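Side-chain contacts in De Novo Protein OR329 (Artificial gene, PDB 4HXT), which is a computationally designed armadillo-like repeat protein, probably made to self-assemble with copies of itself into a homo-oligomer: residues T182-E185 and V186-A190; G74-E77 and A78-A81; A232-A235 and L236-K240. All coordinates share one frame; numbering follows the deposited sequence.

Contact 1 (T182-E185 and V186-A190); sequences TDSE and VQKEA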
ATOM      1  N   THR A 182      13.133   9.017  27.034  1.00 37.89           N
ATOM      2  CA  THR A 182      12.605  10.167  27.764  1.00 39.21           C
ATOM      3  C   THR A 182      12.182  11.254  26.786  1.00 38.98           C
ATOM      4  O   THR A 182      11.511  12.215  27.162  1.00 38.18           O
ATOM      5  CB  THR A 182      13.643  10.755  28.747  1.00 37.20           C
ATOM      6  OG1 THR A 182      14.876  11.002  28.062  1.00 40.63           O
ATOM      7  CG2 THR A 182      13.881   9.796  29.896  1.00 39.62           C
ATOM      8  N   ASP A 183      12.579  11.098  25.526  1.00 39.21           N
ATOM      9  CA  ASP A 183      12.212  12.061  24.498  1.00 35.63           C
ATOM     10  C   ASP A 183      10.808  11.700  24.037  1.00 39.00           C
ATOM     11  O   ASP A 183      10.619  10.736  23.294  1.00 33.31           O
ATOM     12  CB  ASP A 183      13.175  11.986  23.313  1.00 41.02           C
ATOM     13  CG  ASP A 183      12.967  13.117  22.325  1.00 47.19           C
ATOM     14  OD1 ASP A 183      11.797  13.430  22.012  1.00 44.85           O
ATOM     15  OD2 ASP A 183      13.973  13.692  21.854  1.00 52.74           O
ATOM     16  N   SER A 184       9.826  12.473  24.489  1.00 38.51           N
ATOM     17  CA  SER A 184       8.432  12.235  24.141  1.00 38.92           C
ATOM     18  C   SER A 184       8.215  11.971  22.652  1.00 31.94           C
ATOM     19  O   SER A 184       7.645  10.951  22.274  1.00 37.22           O
ATOM     20  CB  SER A 184       7.576  13.425  24.578  1.00 45.71           C
ATOM     21  OG  SER A 184       6.218  13.220  24.238  1.00 52.30           O
ATOM     22  N   GLU A 185       8.656  12.901  21.813  1.00 34.42           N
ATOM     23  CA  GLU A 185       8.501  12.765  20.369  1.00 35.39           C
ATOM     24  C   GLU A 185       9.055  11.443  19.838  1.00 35.75           C
ATOM     25  O   GLU A 185       8.435  10.804  18.991  1.00 31.92           O
ATOM     26  CB  GLU A 185       9.185  13.937  19.664  1.00 53.24           C
ATOM     27  CG  GLU A 185       8.271  15.125  19.417  1.00 68.50           C
ATOM     28  CD  GLU A 185       9.014  16.446  19.406  1.00 86.52           C
ATOM     29  OE1 GLU A 185      10.204  16.463  19.026  1.00 92.19           O
ATOM     30  OE2 GLU A 185       8.402  17.474  19.769  1.00 94.38           O
ATOM     31  N   VAL A 186      10.218  11.038  20.340  1.00 32.27           N
ATOM     32  CA  VAL A 186      10.847   9.790  19.918  1.00 21.98           C
ATOM     33  C   VAL A 186       9.991   8.595  20.318  1.00 32.58           C
ATOM     34  O   VAL A 186       9.774   7.674  19.529  1.00 26.98           O
ATOM     35  CB  VAL A 186      12.252   9.640  20.545  1.00 25.62           C
ATOM     36  CG1 VAL A 186      12.798   8.242  20.299  1.00 27.25           C
ATOM     37  CG2 VAL A 186      13.194  10.677  19.951  1.00 28.03           C
ATOM     38  N   GLN A 187       9.498   8.626  21.551  1.00 29.07           N
ATOM     39  CA  GLN A 187       8.669   7.550  22.071  1.00 24.80           C
ATOM     40  C   GLN A 187       7.388   7.402  21.254  1.00 22.38           C
ATOM     41  O   GLN A 187       6.980   6.292  20.908  1.00 23.34           O
ATOM     42  CB  GLN A 187       8.343   7.836  23.536  1.00 23.45           C
ATOM     43  CG  GLN A 187       7.496   6.794  24.220  1.00 30.09           C
ATOM     44  CD  GLN A 187       7.265   7.134  25.681  1.00 35.33           C
ATOM     45  OE1 GLN A 187       6.831   8.236  26.008  1.00 35.01           O
ATOM     46  NE2 GLN A 187       7.554   6.188  26.565  1.00 33.95           N
ATOM     47  N   LYS A 188       6.758   8.527  20.939  1.00 20.28           N
ATOM     48  CA  LYS A 188       5.530   8.521  20.157  1.00 28.76           C
ATOM     49  C   LYS A 188       5.756   7.890  18.780  1.00 28.20           C
ATOM     50  O   LYS A 188       4.961   7.067  18.330  1.00 20.40           O
ATOM     51  CB  LYS A 188       5.006   9.956  20.014  1.00 35.57           C
ATOM     52  CG  LYS A 188       4.749  10.625  21.365  1.00 43.54           C
ATOM     53  CD  LYS A 188       4.466  12.122  21.253  1.00 46.92           C
ATOM     54  CE  LYS A 188       3.130  12.400  20.599  1.00 56.48           C
ATOM     55  NZ  LYS A 188       2.812  13.855  20.611  1.00 59.98           N
ATOM     56  N   GLU A 189       6.842   8.271  18.115  1.00 23.52           N
ATOM     57  CA  GLU A 189       7.157   7.728  16.793  1.00 22.11           C
ATOM     58  C   GLU A 189       7.518   6.243  16.865  1.00 18.77           C
ATOM     59  O   GLU A 189       7.175   5.461  15.969  1.00 23.51           O
ATOM     60  CB  GLU A 189       8.325   8.493  16.168  1.00 19.08           C
ATOM     61  CG  GLU A 189       8.044   9.958  15.858  1.00 25.42           C
ATOM     62  CD  GLU A 189       6.957  10.155  14.814  1.00 31.78           C
ATOM     63  OE1 GLU A 189       6.576   9.176  14.131  1.00 33.21           O
ATOM     64  OE2 GLU A 189       6.488  11.302  14.668  1.00 31.85           O
ATOM     65  N   ALA A 190       8.224   5.854  17.922  1.00 21.02           N
ATOM     66  CA  ALA A 190       8.608   4.459  18.087  1.00 21.42           C
ATOM     67  C   ALA A 190       7.354   3.611  18.294  1.00 21.55           C
ATOM     68  O   ALA A 190       7.251   2.507  17.766  1.00 22.31           O
ATOM     69  CB  ALA A 190       9.554   4.311  19.277  1.00 23.90           C
TER
HETATM   70  O   HOH W   1       5.561  10.733  25.325  1.00 58.43           O

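Contact 2 (G74-E77 and A78-A81); sequences GPDE and AIKA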
ATOM      1  N   GLY A  74       4.438  17.586  -0.054  1.00 28.85           N
ATOM      2  CA  GLY A  74       3.347  17.972  -0.930  1.00 32.59           C
ATOM      3  C   GLY A  74       2.640  16.812  -1.614  1.00 36.03           C
ATOM      4  O   GLY A  74       2.640  15.691  -1.103  1.00 30.87           O
ATOM      5  N   PRO A  75       2.028  17.054  -2.784  1.00 35.09           N
ATOM      6  CA  PRO A  75       1.303  16.039  -3.560  1.00 37.49           C
ATOM      7  C   PRO A  75       2.184  14.857  -3.946  1.00 32.14           C
ATOM      8  O   PRO A  75       3.410  14.973  -3.984  1.00 30.91           O
ATOM      9  CB  PRO A  75       0.831  16.813  -4.790  1.00 42.89           C
ATOM     10  CG  PRO A  75       0.731  18.223  -4.295  1.00 45.84           C
ATOM     11  CD  PRO A  75       1.978  18.357  -3.469  1.00 38.57           C
ATOM     12  N   ASP A  76       1.555  13.723  -4.249  1.00 30.57           N
ATOM     13  CA  ASP A  76       2.300  12.535  -4.634  1.00 32.58           C
ATOM     14  C   ASP A  76       3.125  12.794  -5.886  1.00 30.86           C
ATOM     15  O   ASP A  76       4.160  12.171  -6.092  1.00 28.36           O
ATOM     16  CB  ASP A  76       1.357  11.355  -4.867  1.00 30.68           C
ATOM     17  CG  ASP A  76       0.706  10.869  -3.588  1.00 35.39           C
ATOM     18  OD1 ASP A  76       1.287  11.091  -2.507  1.00 42.62           O
ATOM     19  OD2 ASP A  76      -0.373  10.251  -3.663  1.00 40.66           O
ATOM     20  N   GLU A  77       2.664  13.720  -6.720  1.00 28.04           N
ATOM     21  CA  GLU A  77       3.385  14.052  -7.939  1.00 26.25           C
ATOM     22  C   GLU A  77       4.716  14.711  -7.592  1.00 22.47           C
ATOM     23  O   GLU A  77       5.707  14.525  -8.296  1.00 23.27           O
ATOM     24  CB  GLU A  77       2.552  14.984  -8.833  1.00 40.31           C
ATOM     25  CG  GLU A  77       1.292  15.556  -8.185  1.00 56.13           C
ATOM     26  CD  GLU A  77       0.262  14.487  -7.847  1.00 55.17           C
ATOM     27  OE1 GLU A  77      -0.086  13.688  -8.742  1.00 60.15           O
ATOM     28  OE2 GLU A  77      -0.202  14.448  -6.686  1.00 48.77           O
ATOM     29  N   ALA A  78       4.734  15.480  -6.506  1.00 24.95           N
ATOM     30  CA  ALA A  78       5.957  16.145  -6.062  1.00 24.32           C
ATOM     31  C   ALA A  78       6.955  15.082  -5.583  1.00 26.25           C
ATOM     32  O   ALA A  78       8.137  15.136  -5.920  1.00 24.42           O
ATOM     33  CB  ALA A  78       5.648  17.115  -4.929  1.00 30.93           C
ATOM     34  N   ILE A  79       6.469  14.118  -4.804  1.00 24.92           N
ATOM     35  CA  ILE A  79       7.309  13.038  -4.284  1.00 22.13           C
ATOM     36  C   ILE A  79       7.853  12.193  -5.430  1.00 23.39           C
ATOM     37  O   ILE A  79       9.002  11.777  -5.411  1.00 24.46           O
ATOM     38  CB  ILE A  79       6.521  12.104  -3.328  1.00 25.10           C
ATOM     39  CG1 ILE A  79       6.076  12.882  -2.087  1.00 27.02           C
ATOM     40  CG2 ILE A  79       7.377  10.910  -2.946  1.00 20.11           C
ATOM     41  CD1 ILE A  79       5.205  12.089  -1.135  1.00 24.94           C
ATOM     42  N   LYS A  80       7.015  11.944  -6.429  1.00 23.33           N
ATOM     43  CA  LYS A  80       7.423  11.153  -7.563  1.00 24.11           C
ATOM     44  C   LYS A  80       8.543  11.839  -8.329  1.00 25.38           C
ATOM     45  O   LYS A  80       9.428  11.173  -8.858  1.00 23.84           O
ATOM     46  CB  LYS A  80       6.242  10.919  -8.490  1.00 24.75           C
ATOM     47  CG  LYS A  80       6.556   9.965  -9.618  1.00 32.01           C
ATOM     48  CD  LYS A  80       5.318   9.678 -10.440  1.00 44.45           C
ATOM     49  CE  LYS A  80       5.543   8.504 -11.343  1.00 49.16           C
ATOM     50  NZ  LYS A  80       6.721   8.752 -12.204  1.00 49.98           N
ATOM     51  N   ALA A  81       8.484  13.168  -8.399  1.00 22.66           N
ATOM     52  CA  ALA A  81       9.501  13.947  -9.096  1.00 31.28           C
ATOM     53  C   ALA A  81      10.845  13.738  -8.405  1.00 27.35           C
ATOM     54  O   ALA A  81      11.881  13.629  -9.059  1.00 24.36           O
ATOM     55  CB  ALA A  81       9.120  15.439  -9.103  1.00 23.40           C
TER

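Contact 3 (A232-A235 and L236-K240); sequences AQRA and LENIK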
ATOM      1  N   ALA A 232       0.083   2.346  21.576  1.00 20.54           N
ATOM      2  CA  ALA A 232       0.356   1.107  22.295  1.00 18.96           C
ATOM      3  C   ALA A 232      -0.849   0.182  22.218  1.00 18.16           C
ATOM      4  O   ALA A 232      -0.690  -1.027  22.082  1.00 20.86           O
ATOM      5  CB  ALA A 232       0.714   1.396  23.757  1.00 22.77           C
ATOM      6  N   GLN A 233      -2.054   0.746  22.309  1.00 17.51           N
ATOM      7  CA  GLN A 233      -3.272  -0.062  22.228  1.00 17.21           C
ATOM      8  C   GLN A 233      -3.449  -0.658  20.840  1.00 20.36           C
ATOM      9  O   GLN A 233      -3.827  -1.819  20.699  1.00 23.80           O
ATOM     10  CB  GLN A 233      -4.510   0.771  22.580  1.00 21.90           C
ATOM     11  CG  GLN A 233      -4.802   0.846  24.073  1.00 28.85           C
ATOM     12  CD  GLN A 233      -6.022   1.696  24.402  1.00 37.04           C
ATOM     13  OE1 GLN A 233      -7.025   1.671  23.687  1.00 29.84           O
ATOM     14  NE2 GLN A 233      -5.947   2.437  25.502  1.00 29.06           N
ATOM     15  N   ARG A 234      -3.191   0.147  19.814  1.00 22.77           N
ATOM     16  CA  ARG A 234      -3.320  -0.325  18.444  1.00 20.70           C
ATOM     17  C   ARG A 234      -2.301  -1.440  18.194  1.00 17.59           C
ATOM     18  O   ARG A 234      -2.618  -2.463  17.591  1.00 16.02           O
ATOM     19  CB  ARG A 234      -3.096   0.829  17.462  1.00 19.84           C
ATOM     20  CG  ARG A 234      -3.279   0.446  15.992  1.00 23.26           C
ATOM     21  CD  ARG A 234      -3.495   1.681  15.112  1.00 16.68           C
ATOM     22  NE  ARG A 234      -2.297   2.504  14.981  1.00 21.70           N
ATOM     23  CZ  ARG A 234      -1.325   2.286  14.097  1.00 21.73           C
ATOM     24  NH1 ARG A 234      -1.407   1.266  13.255  1.00 16.49           N
ATOM     25  NH2 ARG A 234      -0.269   3.086  14.053  1.00 22.51           N
ATOM     26  N   ALA A 235      -1.080  -1.235  18.670  1.00 17.05           N
ATOM     27  CA  ALA A 235      -0.018  -2.222  18.499  1.00 24.32           C
ATOM     28  C   ALA A 235      -0.396  -3.534  19.183  1.00 20.34           C
ATOM     29  O   ALA A 235      -0.232  -4.609  18.608  1.00 20.91           O
ATOM     30  CB  ALA A 235       1.289  -1.683  19.065  1.00 20.48           C
ATOM     31  N   LEU A 236      -0.917  -3.441  20.406  1.00 16.29           N
ATOM     32  CA  LEU A 236      -1.324  -4.624  21.157  1.00 18.25           C
ATOM     33  C   LEU A 236      -2.436  -5.392  20.450  1.00 19.38           C
ATOM     34  O   LEU A 236      -2.407  -6.623  20.383  1.00 21.39           O
ATOM     35  CB  LEU A 236      -1.774  -4.222  22.564  1.00 21.72           C
ATOM     36  CG  LEU A 236      -0.646  -3.804  23.508  1.00 23.94           C
ATOM     37  CD1 LEU A 236      -1.219  -3.271  24.812  1.00 23.70           C
ATOM     38  CD2 LEU A 236       0.257  -4.999  23.769  1.00 26.07           C
ATOM     39  N   GLU A 237      -3.421  -4.670  19.922  1.00 21.71           N
ATOM     40  CA  GLU A 237      -4.511  -5.328  19.209  1.00 26.06           C
ATOM     41  C   GLU A 237      -4.007  -6.002  17.933  1.00 21.15           C
ATOM     42  O   GLU A 237      -4.477  -7.082  17.564  1.00 21.01           O
ATOM     43  CB  GLU A 237      -5.620  -4.332  18.862  1.00 26.20           C
ATOM     44  CG  GLU A 237      -6.704  -4.260  19.920  1.00 31.98           C
ATOM     45  CD  GLU A 237      -7.990  -3.653  19.395  1.00 36.09           C
ATOM     46  OE1 GLU A 237      -8.043  -2.417  19.244  1.00 31.35           O
ATOM     47  OE2 GLU A 237      -8.944  -4.417  19.124  1.00 35.07           O
ATOM     48  N   ASN A 238      -3.054  -5.371  17.254  1.00 18.39           N
ATOM     49  CA  ASN A 238      -2.514  -5.972  16.037  1.00 17.99           C
ATOM     50  C   ASN A 238      -1.764  -7.244  16.406  1.00 21.33           C
ATOM     51  O   ASN A 238      -1.889  -8.268  15.741  1.00 21.82           O
ATOM     52  CB  ASN A 238      -1.588  -4.998  15.307  1.00 20.22           C
ATOM     53  CG  ASN A 238      -2.355  -3.884  14.625  1.00 25.72           C
ATOM     54  OD1 ASN A 238      -3.554  -4.007  14.401  1.00 20.01           O
ATOM     55  ND2 ASN A 238      -1.669  -2.800  14.286  1.00 17.19           N
ATOM     56  N   ILE A 239      -1.004  -7.177  17.491  1.00 19.75           N
ATOM     57  CA  ILE A 239      -0.246  -8.333  17.951  1.00 20.04           C
ATOM     58  C   ILE A 239      -1.196  -9.484  18.277  1.00 21.94           C
ATOM     59  O   ILE A 239      -0.905 -10.644  17.981  1.00 18.99           O
ATOM     60  CB  ILE A 239       0.586  -7.973  19.190  1.00 21.32           C
ATOM     61  CG1 ILE A 239       1.654  -6.946  18.799  1.00 20.16           C
ATOM     62  CG2 ILE A 239       1.204  -9.228  19.788  1.00 22.08           C
ATOM     63  CD1 ILE A 239       2.407  -6.350  19.970  1.00 18.12           C
ATOM     64  N   LYS A 240      -2.334  -9.151  18.878  1.00 22.02           N
ATOM     65  CA  LYS A 240      -3.335 -10.148  19.234  1.00 23.11           C
ATOM     66  C   LYS A 240      -3.872 -10.873  18.001  1.00 23.95           C
ATOM     67  O   LYS A 240      -4.198 -12.054  18.067  1.00 26.06           O
ATOM     68  CB  LYS A 240      -4.500  -9.489  19.987  1.00 26.59           C
ATOM     69  CG  LYS A 240      -5.639 -10.444  20.349  1.00 32.34           C
ATOM     70  CD  LYS A 240      -5.155 -11.567  21.264  1.00 33.61           C
ATOM     71  CE  LYS A 240      -6.289 -12.504  21.667  1.00 47.05           C
ATOM     72  NZ  LYS A 240      -6.952 -13.127  20.490  1.00 51.60           N
TER
HETATM   73  O   HOH W   2      -3.174  -0.892  12.584  1.00 25.93           O

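Contact 1 (T182-E185 and V186-A190)
The CG2 methyl of Val186 sits squarely over one face of the Asp183 carboxylate, 3.4 Å from Asp183 CG and nearly equidistant from the two oxygens. Val186 N approaches from that same face, well above the carboxylate plane, and donates a weak capping bond of 3.3 Å to Asp183 OD1. CG of Asp183, anti to the backbone N (chi1 -171°), carries the carboxylate back over the first turn, within bonding distance of Val186 N. Asp183 is thus the N-cap of helix 184-197, in a designed chain of armadillo/beta-catenin-like repeats; Val186 also packs inward on Leu178 and Gln145. With an alanine at Asp183, Val186 N would probably lose its side-chain acceptor and the valine methyl the flat surface that covers it. On another side of the turn, the Gln187 amide takes a bond at OE1 from a water 2.9 Å away, which also bonds Ser184 OG at 2.8 Å, while Gln187 NE2 reaches Leu179 O. Lys188 runs alongside Ser184: its CG lies 3.1 Å from Ser184 O, its CD 3.6 Å from Ser184 OG, and a bend at chi3 then leads the chain away. Lys188 N donates to that same Ser184 O at 2.9 Å.

Contact 2 (G74-E77 and A78-A81)
Ile79 CG1 stands anti to the carbonyl carbon, beside the backbone N (chi1 -64°), and CD1 continues extended (chi2 176°), which leaves Ile79 CG1 3.9 Å from Pro75 O and Ile79 CD1 4.3 Å from Asp76 OD1. Lys80 takes the other course: CG is anti to the backbone N (chi1 -173°), and the chain stretches away from the turn before bending at its last torsion. Pro75 fills the N-cap position of helix 76-84, and its carbonyl oxygen receives two amides, a weak bond from Ala78 N at 2.9 Å and a straighter one from Ile79 N at 3.3 Å. The methyl of Ala78 crowds the same carbonyl, with Ala78 CB 3.2 Å from Pro75 O, and also touches the proline ring, 4.1 Å from Pro75 CD. Its small size suits a buried place against Ile37 of helix 34-42, on which Pro75 (at Ala34) and Ala81 (at Val41) also pack. Lys80 NZ makes a salt bridge with Asp84 and a hydrogen bond to Gly243 O of the second subunit, whose Trp244 receives a cation-pi contact. The chemistry is therefore divided between an apolar side that packs on helix 34-42 and a lysine whose charge is shared between Asp84 and the second subunit.

Contact 3 (A232-A235 and L236-K240)
Arg234 and Asn238, one turn apart on helix 226-241, both donate to a single water, which lies 2.9 Å from Arg234 NH1 and 3.0 Å from Asn238 ND2. The water meets the guanidinium at its edge, in the plane of the group, whereas the amide plane of Asn238 is turned 75° from that plane. Asn238 ND2 is gripped a second time by Ala195 O on helix 184-197, which should help to fix the rotation of the amide. Arg234 starts out with CG anti to the backbone N (chi1 -177°), and a bend at chi3 turns its head so that NH2 can bond Glu231 and Asn196 while NH1 keeps the water. The stem stays beside the amide, Arg234 CG being 4.0 Å from Asn238 ND2.

On the apolar side, branched side chains fold down onto carbonyls of the preceding turn. Leu236 CG is 3.1 Å from Ala232 O, the acceptor of Leu236 N, and Ile239 CG1 comes within 3.0 Å of Ala235 O, which accepts from Ile239 N at 2.9 Å. Leu236 and Ile239 both rest on Leu217 of helix 213-219, and Ile239 continues to Ile205 and Ile208 of helix 202-210. Between these two sides, the small Ala235 meets Leu217 and Ala195, leaving little bulk where helices come together. Such an amphipathic helix, with alanine and branched residues turned to its neighbours and a polar strip facing helix 184-197, is in keeping with the stacked helices of an armadillo-like solenoid, here at its C-terminal end.

Overall arrangement
All three are local contacts along one helix, two at its start with the residues leading in, the third in the later part of the last helix. Contact 1 is the surface case and contacts 2 and 3 are partly buried. A side-chain carboxylate weakly caps the start in contact 1, whereas in contact 2 the N-cap position holds a proline, whose carbonyl accepts two first-turn amides; contact 3 relies on packing and a water bridge. Contact 2 alone reaches the second subunit. Contacts 1 and 2 lie on opposite sides of the chain's centre, 28 Å apart between centres. Contacts 1 and 3 share a side, their nearest atoms about 7 Å apart, and their helices, 184-197 and 226-241, pack together.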